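Long-range contacts in CocE/NonD family hydrolase (Staphylococcus aureus subsp. aureus COL, PDB 3III), which is probably a serine hydrolase of the CocE/NonD family, related to X-Pro dipeptidyl-peptidases, cleaving an ester or amide substrate that remains to be identified: residues Val46-Ile56 and Glu144-Trp152; Val70-Lys78 and Val168-Trp176. All coordinates share one frame; numbering follows the deposited sequence.

Interaction 1: Val46-Ile56 and Glu144-Trp152; sequences VEMRDGEKLYI and EDYYEVIEW
Arg49 and Glu148 form the polar end of this contact, with a single carboxylate oxygen taking two bonds. Glu148 OE2 receives the backbone N of Arg49 at 2.8 Å on its syn lone pair. The same oxygen is met by Arg49 NE at 3.1 Å, almost straight but from above the carboxylate plane. Guanidinium and carboxylate planes stand 78° apart, which rules out a flat two-pronged pairing. A bend at chi3 carries Arg49 NH2 onward to Glu144 OE1, 3.1 Å away and one helical turn earlier, so one arginine bridges two acids. Glu148 OE1 is tied through a water to Glu47 O.

Beyond this network the packing becomes largely apolar. The selenomethionine Met48 sets its CE 4.0 Å from Val149 CG2, and Leu54 CD2 reaches the same methyl. At the far end Val46 CG2 makes a CH-pi contact, 3.8 Å from the centroid of the Trp152 six-membered ring and 17° off its normal. Ile56 CD1 approaches Trp152 CZ3 obliquely at 3.5 Å. Trp152 CG lies anti to the backbone N (chi1 172°), turning an indole face to Val46.

Further out, a type I turn from Met48 to Gly51 and an Asx turn at Asp50 shape the tip carrying Arg49. Arg126 bridges Asp50 and Asp145. This is a β-hairpin, strands 36-47 and 53-60, packed on helix 140-154, which flanks the α/β-hydrolase sheet.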
loop_
_atom_site.group_PDB
_atom_site.type_symbol
_atom_site.label_atom_id
_atom_site.label_comp_id
_atom_site.label_asym_id
_atom_site.label_seq_id
_atom_site.Cartn_x
_atom_site.Cartn_y
_atom_site.Cartn_z
ATOM N N VAL A 46 -4.674 24.360 -15.199
ATOM C CA VAL A 46 -3.249 24.657 -15.200
ATOM C C VAL A 46 -2.678 24.122 -16.508
ATOM O O VAL A 46 -2.972 22.981 -16.938
ATOM C CB VAL A 46 -2.519 23.984 -14.017
ATOM C CG1 VAL A 46 -1.014 24.285 -14.058
ATOM C CG2 VAL A 46 -3.089 24.407 -12.724
ATOM N N GLU A 47 -1.860 24.918 -17.168
ATOM C CA GLU A 47 -1.372 24.525 -18.508
ATOM C C GLU A 47 0.011 23.900 -18.395
ATOM O O GLU A 47 0.914 24.519 -17.822
ATOM C CB GLU A 47 -1.344 25.733 -19.467
ATOM C CG GLU A 47 -1.072 25.346 -20.893
ATOM C CD GLU A 47 -1.061 26.517 -21.824
ATOM O OE1 GLU A 47 -1.715 27.499 -21.526
ATOM O OE2 GLU A 47 -0.435 26.440 -22.885
HETATM N N MSE A 48 0.166 22.687 -18.950
HETATM C CA MSE A 48 1.425 21.974 -18.974
HETATM C C MSE A 48 2.371 22.528 -20.044
HETATM O O MSE A 48 1.952 23.265 -20.979
HETATM C CB MSE A 48 1.200 20.487 -19.216
HETATM C CG MSE A 48 0.220 19.811 -18.293
HETATM SE SE MSE A 48 0.848 19.773 -16.424
HETATM C CE MSE A 48 0.089 21.557 -15.822
ATOM N N ARG A 49 3.633 22.113 -19.968
ATOM C CA ARG A 49 4.653 22.592 -20.930
ATOM C C ARG A 49 4.243 22.288 -22.358
ATOM O O ARG A 49 4.492 23.080 -23.227
ATOM C CB ARG A 49 6.029 21.971 -20.688
ATOM C CG ARG A 49 6.895 22.680 -19.593
ATOM C CD ARG A 49 7.971 21.715 -19.028
ATOM N NE ARG A 49 7.355 20.460 -18.586
ATOM C CZ ARG A 49 7.930 19.256 -18.613
ATOM N NH1 ARG A 49 9.190 19.107 -19.031
ATOM N NH2 ARG A 49 7.234 18.195 -18.239
ATOM N N ASP A 50 3.588 21.167 -22.601
ATOM C CA ASP A 50 3.141 20.848 -23.965
ATOM C C ASP A 50 1.812 21.486 -24.408
ATOM O O ASP A 50 1.359 21.224 -25.524
ATOM C CB ASP A 50 3.096 19.342 -24.199
ATOM C CG ASP A 50 1.961 18.655 -23.477
ATOM O OD1 ASP A 50 1.197 19.272 -22.719
ATOM O OD2 ASP A 50 1.835 17.446 -23.672
ATOM N N GLY A 51 1.214 22.323 -23.555
ATOM C CA GLY A 51 -0.068 22.977 -23.848
ATOM C C GLY A 51 -1.272 22.240 -23.292
ATOM O O GLY A 51 -2.345 22.780 -23.260
ATOM N N GLU A 52 -1.123 21.005 -22.842
ATOM C CA GLU A 52 -2.258 20.298 -22.251
ATOM C C GLU A 52 -2.775 21.037 -21.014
ATOM O O GLU A 52 -1.987 21.515 -20.165
ATOM C CB GLU A 52 -1.901 18.858 -21.889
ATOM C CG GLU A 52 -3.114 18.011 -21.298
ATOM C CD GLU A 52 -4.035 17.466 -22.406
ATOM O OE1 GLU A 52 -3.753 17.710 -23.601
ATOM O OE2 GLU A 52 -5.010 16.775 -22.081
ATOM N N LYS A 53 -4.103 21.099 -20.896
ATOM C CA LYS A 53 -4.725 21.637 -19.698
ATOM C C LYS A 53 -5.111 20.565 -18.697
ATOM O O LYS A 53 -5.710 19.583 -19.058
ATOM C CB LYS A 53 -5.927 22.500 -20.093
ATOM C CG LYS A 53 -5.475 23.920 -20.557
ATOM C CD LYS A 53 -6.656 24.707 -21.040
ATOM C CE LYS A 53 -6.284 26.152 -21.350
ATOM N NZ LYS A 53 -7.293 26.746 -22.286
ATOM N N LEU A 54 -4.761 20.756 -17.436
ATOM C CA LEU A 54 -5.240 19.908 -16.351
ATOM C C LEU A 54 -6.273 20.698 -15.566
ATOM O O LEU A 54 -6.111 21.935 -15.360
ATOM C CB LEU A 54 -4.108 19.491 -15.408
ATOM C CG LEU A 54 -3.483 18.130 -15.667
ATOM C CD1 LEU A 54 -3.110 17.917 -17.119
ATOM C CD2 LEU A 54 -2.337 17.879 -14.709
ATOM N N TYR A 55 -7.313 20.004 -15.147
ATOM C CA TYR A 55 -8.435 20.591 -14.434
ATOM C C TYR A 55 -8.359 20.367 -12.950
ATOM O O TYR A 55 -8.031 19.282 -12.486
ATOM C CB TYR A 55 -9.779 20.111 -15.006
ATOM C CG TYR A 55 -9.941 20.600 -16.435
ATOM C CD1 TYR A 55 -10.712 21.720 -16.729
ATOM C CD2 TYR A 55 -9.296 19.947 -17.475
ATOM C CE1 TYR A 55 -10.809 22.193 -18.050
ATOM C CE2 TYR A 55 -9.367 20.411 -18.751
ATOM C CZ TYR A 55 -10.126 21.525 -19.036
ATOM O OH TYR A 55 -10.233 21.925 -20.326
ATOM N N ILE A 56 -8.677 21.405 -12.198
ATOM C CA ILE A 56 -8.583 21.351 -10.703
ATOM C C ILE A 56 -9.773 22.010 -10.026
ATOM O O ILE A 56 -10.526 22.782 -10.640
ATOM C CB ILE A 56 -7.292 22.085 -10.175
ATOM C CG1 ILE A 56 -7.352 23.591 -10.461
ATOM C CG2 ILE A 56 -6.068 21.555 -10.890
ATOM C CD1 ILE A 56 -6.084 24.434 -9.936
ATOM N N GLU A 144 5.595 14.343 -13.855
ATOM C CA GLU A 144 6.012 15.645 -14.424
ATOM C C GLU A 144 4.855 16.648 -14.464
ATOM O O GLU A 144 5.047 17.859 -14.185
ATOM C CB GLU A 144 6.683 15.466 -15.785
ATOM C CG GLU A 144 8.071 14.827 -15.623
ATOM C CD GLU A 144 8.792 14.628 -16.929
ATOM O OE1 GLU A 144 8.394 15.293 -17.918
ATOM O OE2 GLU A 144 9.777 13.840 -16.950
ATOM N N ASP A 145 3.651 16.157 -14.787
ATOM C CA ASP A 145 2.467 17.003 -14.809
ATOM C C ASP A 145 2.149 17.504 -13.388
ATOM O O ASP A 145 1.871 18.677 -13.189
ATOM C CB ASP A 145 1.260 16.232 -15.347
ATOM C CG ASP A 145 1.338 15.950 -16.848
ATOM O OD1 ASP A 145 2.092 16.630 -17.554
ATOM O OD2 ASP A 145 0.628 15.019 -17.287
ATOM N N TYR A 146 2.191 16.593 -12.417
ATOM C CA TYR A 146 1.980 16.893 -10.989
ATOM C C TYR A 146 2.974 17.961 -10.494
ATOM O O TYR A 146 2.596 18.955 -9.855
ATOM C CB TYR A 146 2.101 15.581 -10.184
ATOM C CG TYR A 146 1.438 15.536 -8.790
ATOM C CD1 TYR A 146 1.342 14.333 -8.105
ATOM C CD2 TYR A 146 1.001 16.682 -8.119
ATOM C CE1 TYR A 146 0.765 14.258 -6.851
ATOM C CE2 TYR A 146 0.431 16.611 -6.848
ATOM C CZ TYR A 146 0.316 15.385 -6.227
ATOM O OH TYR A 146 -0.266 15.265 -4.994
ATOM N N TYR A 147 4.233 17.814 -10.871
ATOM C CA TYR A 147 5.227 18.796 -10.542
ATOM C C TYR A 147 4.825 20.186 -11.035
ATOM O O TYR A 147 4.945 21.165 -10.274
ATOM C CB TYR A 147 6.539 18.379 -11.163
ATOM C CG TYR A 147 7.780 19.240 -10.972
ATOM C CD1 TYR A 147 7.899 20.536 -11.509
ATOM C CD2 TYR A 147 8.905 18.682 -10.400
ATOM C CE1 TYR A 147 9.105 21.251 -11.399
ATOM C CE2 TYR A 147 10.098 19.404 -10.277
ATOM C CZ TYR A 147 10.193 20.659 -10.773
ATOM O OH TYR A 147 11.394 21.322 -10.636
ATOM N N GLU A 148 4.357 20.281 -12.290
ATOM C CA GLU A 148 3.918 21.591 -12.791
ATOM C C GLU A 148 2.785 22.223 -11.941
ATOM O O GLU A 148 2.768 23.473 -11.700
ATOM C CB GLU A 148 3.539 21.539 -14.288
ATOM C CG GLU A 148 4.682 21.218 -15.235
ATOM C CD GLU A 148 4.462 21.719 -16.662
ATOM O OE1 GLU A 148 4.344 22.948 -16.792
ATOM O OE2 GLU A 148 4.416 20.899 -17.623
ATOM N N VAL A 149 1.853 21.402 -11.476
ATOM C CA VAL A 149 0.741 21.908 -10.714
ATOM C C VAL A 149 1.217 22.388 -9.321
ATOM O O VAL A 149 0.720 23.424 -8.813
ATOM C CB VAL A 149 -0.450 20.896 -10.629
ATOM C CG1 VAL A 149 -1.624 21.508 -9.867
ATOM C CG2 VAL A 149 -0.913 20.457 -12.089
ATOM N N ILE A 150 2.161 21.659 -8.711
ATOM C CA ILE A 150 2.759 22.066 -7.430
ATOM C C ILE A 150 3.383 23.428 -7.558
ATOM O O ILE A 150 3.132 24.312 -6.742
ATOM C CB ILE A 150 3.805 21.023 -6.899
ATOM C CG1 ILE A 150 3.074 19.750 -6.495
ATOM C CG2 ILE A 150 4.647 21.614 -5.779
ATOM C CD1 ILE A 150 3.970 18.549 -6.272
ATOM N N GLU A 151 4.195 23.614 -8.596
ATOM C CA GLU A 151 4.914 24.865 -8.794
ATOM C C GLU A 151 3.982 26.012 -9.153
ATOM O O GLU A 151 4.221 27.137 -8.747
ATOM C CB GLU A 151 6.041 24.677 -9.816
ATOM C CG GLU A 151 7.123 23.694 -9.311
ATOM C CD GLU A 151 7.697 24.077 -7.928
ATOM O OE1 GLU A 151 8.264 25.204 -7.834
ATOM O OE2 GLU A 151 7.578 23.283 -6.951
ATOM N N TRP A 152 2.913 25.726 -9.888
ATOM C CA TRP A 152 1.894 26.724 -10.198
ATOM C C TRP A 152 1.174 27.222 -8.920
ATOM O O TRP A 152 1.011 28.432 -8.722
ATOM C CB TRP A 152 0.886 26.126 -11.158
ATOM C CG TRP A 152 -0.313 27.006 -11.404
ATOM C CD1 TRP A 152 -0.436 27.980 -12.350
ATOM C CD2 TRP A 152 -1.527 26.981 -10.687
ATOM N NE1 TRP A 152 -1.675 28.562 -12.259
ATOM C CE2 TRP A 152 -2.359 27.967 -11.240
ATOM C CE3 TRP A 152 -2.010 26.205 -9.627
ATOM C CZ2 TRP A 152 -3.651 28.202 -10.766
ATOM C CZ3 TRP A 152 -3.291 26.427 -9.179
ATOM C CH2 TRP A 152 -4.089 27.433 -9.739
HETATM O O HOH W 1 3.598 24.870 -18.385
HETATM O O HOH W 2 4.106 18.344 -17.962
#

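Interaction 2: Val70-Lys78 and Val168-Trp176; sequences VMSADTYGK and VSYLAVTQW. With PLM (palmitic acid), chain G.
The nucleophile elbow of the α/β-hydrolase fold, in the sequence Gly-Val-Ser-Tyr, meets the end of strand 67-74 and the loop after it, where Tyr170 packs on Tyr76. Ser169, just before the helix, has phi 63° and psi -119°, the unusual backbone expected of such an elbow. Its OG is 2.6 Å from O1 of the bound palmitic acid, and it also hydrogen-bonds His274. Tyr76 OH donates to the same O1 at 2.7 Å, so both segments grip one ligand oxygen.

Tyr170 turns a ring edge to the face of Tyr76, with centroids 4.9 Å apart and planes at 62°, a T-shaped pair. At the far end of the ring, Thr75 OG1 makes a weak bond to Tyr170 OH at 2.9 Å, and that hydroxyl is bound more firmly to Glu142. Thr75 N lies over a face of the Tyr170 ring, buried and with no hydrogen-bonding partner in the model.

Asp74 and Leu171 run alongside each other, with Asp74 OD2 3.4 Å from Leu171 CG and its charge met by Lys122. Asp74 OD1 accepts from Tyr76 N, an Asx turn that helps set the loop's course. A water accepts from Ala73 N and donates to Leu171 O at 2.6 Å. Ser169 on a nucleophile elbow, with Tyr76 OH at the same ligand oxygen, is consistent with the nucleophile and oxyanion-hole tyrosine of CocE-like hydrolases.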
loop_
_atom_site.group_PDB
_atom_site.type_symbol
_atom_site.label_atom_id
_atom_site.label_comp_id
_atom_site.label_asym_id
_atom_site.label_seq_id
_atom_site.Cartn_x
_atom_site.Cartn_y
_atom_site.Cartn_z
ATOM N N VAL A 70 -2.527 22.225 0.775
ATOM C CA VAL A 70 -2.628 20.777 0.803
ATOM C C VAL A 70 -3.116 20.348 -0.579
ATOM O O VAL A 70 -4.092 20.894 -1.086
ATOM C CB VAL A 70 -3.627 20.284 1.864
ATOM C CG1 VAL A 70 -3.753 18.727 1.812
ATOM C CG2 VAL A 70 -3.209 20.774 3.311
HETATM N N MSE A 71 -2.413 19.415 -1.223
HETATM C CA MSE A 71 -2.765 18.993 -2.593
HETATM C C MSE A 71 -2.844 17.493 -2.717
HETATM O O MSE A 71 -2.125 16.777 -1.996
HETATM C CB MSE A 71 -1.703 19.482 -3.566
HETATM C CG MSE A 71 -2.096 19.266 -5.042
HETATM SE SE MSE A 71 -0.728 20.116 -6.216
HETATM C CE MSE A 71 -1.085 21.999 -5.756
ATOM N N SER A 72 -3.791 17.002 -3.528
ATOM C CA SER A 72 -3.782 15.618 -3.953
ATOM C C SER A 72 -4.091 15.544 -5.437
ATOM O O SER A 72 -4.768 16.449 -6.046
ATOM C CB SER A 72 -4.763 14.751 -3.148
ATOM O OG SER A 72 -6.101 15.009 -3.546
ATOM N N ALA A 73 -3.638 14.449 -6.056
ATOM C CA ALA A 73 -3.847 14.255 -7.505
ATOM C C ALA A 73 -4.026 12.780 -7.890
ATOM O O ALA A 73 -3.305 11.898 -7.435
ATOM C CB ALA A 73 -2.726 14.871 -8.285
ATOM N N ASP A 74 -4.982 12.536 -8.793
ATOM C CA ASP A 74 -5.282 11.229 -9.292
ATOM C C ASP A 74 -6.044 11.355 -10.616
ATOM O O ASP A 74 -6.254 12.439 -11.137
ATOM C CB ASP A 74 -6.121 10.463 -8.250
ATOM C CG ASP A 74 -7.354 11.188 -7.895
ATOM O OD1 ASP A 74 -8.260 11.236 -8.740
ATOM O OD2 ASP A 74 -7.369 11.802 -6.812
ATOM N N THR A 75 -6.375 10.214 -11.178
ATOM C CA THR A 75 -7.182 10.133 -12.377
ATOM C C THR A 75 -8.562 9.513 -12.150
ATOM O O THR A 75 -9.207 9.051 -13.076
ATOM C CB THR A 75 -6.437 9.385 -13.469
ATOM O OG1 THR A 75 -6.097 8.083 -13.022
ATOM C CG2 THR A 75 -5.174 10.141 -13.928
ATOM N N TYR A 76 -9.030 9.530 -10.907
ATOM C CA TYR A 76 -10.328 8.941 -10.558
ATOM C C TYR A 76 -11.533 9.881 -10.679
ATOM O O TYR A 76 -12.655 9.413 -10.641
ATOM C CB TYR A 76 -10.269 8.403 -9.132
ATOM C CG TYR A 76 -9.321 7.272 -8.885
ATOM C CD1 TYR A 76 -8.854 6.454 -9.906
ATOM C CD2 TYR A 76 -8.990 6.917 -7.588
ATOM C CE1 TYR A 76 -8.022 5.352 -9.602
ATOM C CE2 TYR A 76 -8.190 5.798 -7.304
ATOM C CZ TYR A 76 -7.722 5.033 -8.294
ATOM O OH TYR A 76 -6.923 3.921 -7.978
ATOM N N GLY A 77 -11.312 11.188 -10.864
ATOM C CA GLY A 77 -12.397 12.144 -10.898
ATOM C C GLY A 77 -12.270 13.107 -9.730
ATOM O O GLY A 77 -12.383 12.700 -8.584
ATOM N N LYS A 78 -12.026 14.390 -10.031
ATOM C CA LYS A 78 -11.887 15.436 -9.006
ATOM C C LYS A 78 -13.241 15.870 -8.390
ATOM O O LYS A 78 -13.234 16.515 -7.306
ATOM C CB LYS A 78 -11.168 16.649 -9.564
ATOM C CG LYS A 78 -11.989 17.476 -10.581
ATOM C CD LYS A 78 -11.279 18.786 -10.941
ATOM C CE LYS A 78 -12.041 19.640 -11.920
ATOM N NZ LYS A 78 -13.393 20.056 -11.407
ATOM N N VAL A 168 -4.466 8.939 -0.131
ATOM C CA VAL A 168 -4.435 7.477 0.034
ATOM C C VAL A 168 -4.418 6.806 -1.329
ATOM O O VAL A 168 -5.071 7.297 -2.276
ATOM C CB VAL A 168 -5.706 7.017 0.831
ATOM C CG1 VAL A 168 -5.739 5.513 1.016
ATOM C CG2 VAL A 168 -5.709 7.769 2.238
ATOM N N SER A 169 -3.721 5.677 -1.385
ATOM C CA SER A 169 -3.740 4.719 -2.497
ATOM C C SER A 169 -3.183 5.432 -3.751
ATOM O O SER A 169 -2.046 5.865 -3.727
ATOM C CB SER A 169 -5.139 4.133 -2.688
ATOM O OG SER A 169 -5.102 3.148 -3.715
ATOM N N TYR A 170 -3.938 5.570 -4.837
ATOM C CA TYR A 170 -3.410 6.268 -6.058
ATOM C C TYR A 170 -2.858 7.666 -5.657
ATOM O O TYR A 170 -1.814 8.093 -6.136
ATOM C CB TYR A 170 -4.520 6.459 -7.086
ATOM C CG TYR A 170 -4.132 6.780 -8.501
ATOM C CD1 TYR A 170 -4.474 5.901 -9.529
ATOM C CD2 TYR A 170 -3.526 7.993 -8.847
ATOM C CE1 TYR A 170 -4.169 6.191 -10.863
ATOM C CE2 TYR A 170 -3.193 8.297 -10.182
ATOM C CZ TYR A 170 -3.522 7.370 -11.186
ATOM O OH TYR A 170 -3.226 7.675 -12.511
ATOM N N LEU A 171 -3.557 8.343 -4.734
ATOM C CA LEU A 171 -3.181 9.652 -4.242
ATOM C C LEU A 171 -1.866 9.655 -3.428
ATOM O O LEU A 171 -1.294 10.727 -3.164
ATOM C CB LEU A 171 -4.340 10.305 -3.466
ATOM C CG LEU A 171 -5.692 10.555 -4.192
ATOM C CD1 LEU A 171 -6.434 9.333 -4.618
ATOM C CD2 LEU A 171 -6.546 11.415 -3.225
ATOM N N ALA A 172 -1.463 8.484 -2.933
ATOM C CA ALA A 172 -0.165 8.257 -2.290
ATOM C C ALA A 172 0.912 7.874 -3.295
ATOM O O ALA A 172 2.051 8.395 -3.235
ATOM C CB ALA A 172 -0.278 7.181 -1.176
ATOM N N VAL A 173 0.584 6.970 -4.229
ATOM C CA VAL A 173 1.581 6.526 -5.228
ATOM C C VAL A 173 2.085 7.736 -6.042
ATOM O O VAL A 173 3.293 7.891 -6.280
ATOM C CB VAL A 173 1.002 5.472 -6.214
ATOM C CG1 VAL A 173 2.081 5.030 -7.282
ATOM C CG2 VAL A 173 0.402 4.274 -5.480
ATOM N N THR A 174 1.171 8.624 -6.427
ATOM C CA THR A 174 1.555 9.821 -7.187
ATOM C C THR A 174 2.479 10.757 -6.389
ATOM O O THR A 174 3.211 11.536 -6.978
ATOM C CB THR A 174 0.347 10.603 -7.687
ATOM O OG1 THR A 174 -0.552 10.911 -6.601
ATOM C CG2 THR A 174 -0.428 9.831 -8.751
ATOM N N GLN A 175 2.411 10.687 -5.063
ATOM C CA GLN A 175 3.346 11.477 -4.205
ATOM C C GLN A 175 4.730 10.886 -4.232
ATOM O O GLN A 175 5.683 11.618 -4.362
ATOM C CB GLN A 175 2.870 11.528 -2.785
ATOM C CG GLN A 175 1.500 12.195 -2.616
ATOM C CD GLN A 175 1.149 12.268 -1.131
ATOM O OE1 GLN A 175 1.893 12.882 -0.360
ATOM N NE2 GLN A 175 0.012 11.653 -0.733
ATOM N N TRP A 176 4.867 9.560 -4.128
ATOM C CA TRP A 176 6.207 8.994 -4.252
ATOM C C TRP A 176 6.794 9.427 -5.589
ATOM O O TRP A 176 7.956 9.825 -5.683
ATOM C CB TRP A 176 6.177 7.460 -4.194
ATOM C CG TRP A 176 5.742 6.840 -2.877
ATOM C CD1 TRP A 176 4.703 5.952 -2.711
ATOM C CD2 TRP A 176 6.361 6.980 -1.577
ATOM N NE1 TRP A 176 4.607 5.586 -1.393
ATOM C CE2 TRP A 176 5.644 6.151 -0.686
ATOM C CE3 TRP A 176 7.486 7.691 -1.085
ATOM C CZ2 TRP A 176 5.953 6.060 0.678
ATOM C CZ3 TRP A 176 7.813 7.556 0.272
ATOM C CH2 TRP A 176 7.048 6.752 1.137
HETATM C C1 PLM G . -7.933 2.301 -5.075
HETATM O O1 PLM G . -7.047 3.083 -5.412
HETATM O O2 PLM G . -7.805 1.712 -3.988
HETATM C C2 PLM G . -9.090 2.070 -5.995
HETATM C C3 PLM G . -10.208 1.278 -5.340
HETATM C C4 PLM G . -11.486 1.138 -6.168
HETATM C C5 PLM G . -12.704 0.596 -5.363
HETATM C C6 PLM G . -13.803 -0.137 -6.180
HETATM C C7 PLM G . -15.291 0.261 -6.020
HETATM C C8 PLM G . -16.175 -0.594 -5.074
HETATM O O HOH W 3 -1.550 12.914 -4.636
#

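Interactions 1 and 2 lie with centres about 15 Å apart, and both involve strands of the same mixed sheet, with helices 140-154 and 170-179 packed on it. Their segments alternate along the chain: 46-56, 70-78, 144-152, 168-176. Helix 140-154 is followed, after the short strand 159-160, by strand 162-168 and helix 170-179, while strands 53-60 and 67-74 follow one another. Tyr146 joins the two sites directly, its CD1 lying 3.5 Å from Thr174 O, and Lys78 CD packs 3.6 Å from Tyr55 O. Interaction 2, about 13 Å from the chain centre, holds the bound acid at the probable active site; interaction 1, about 26 Å out, fastens the peripheral hairpin to the neighbouring helix.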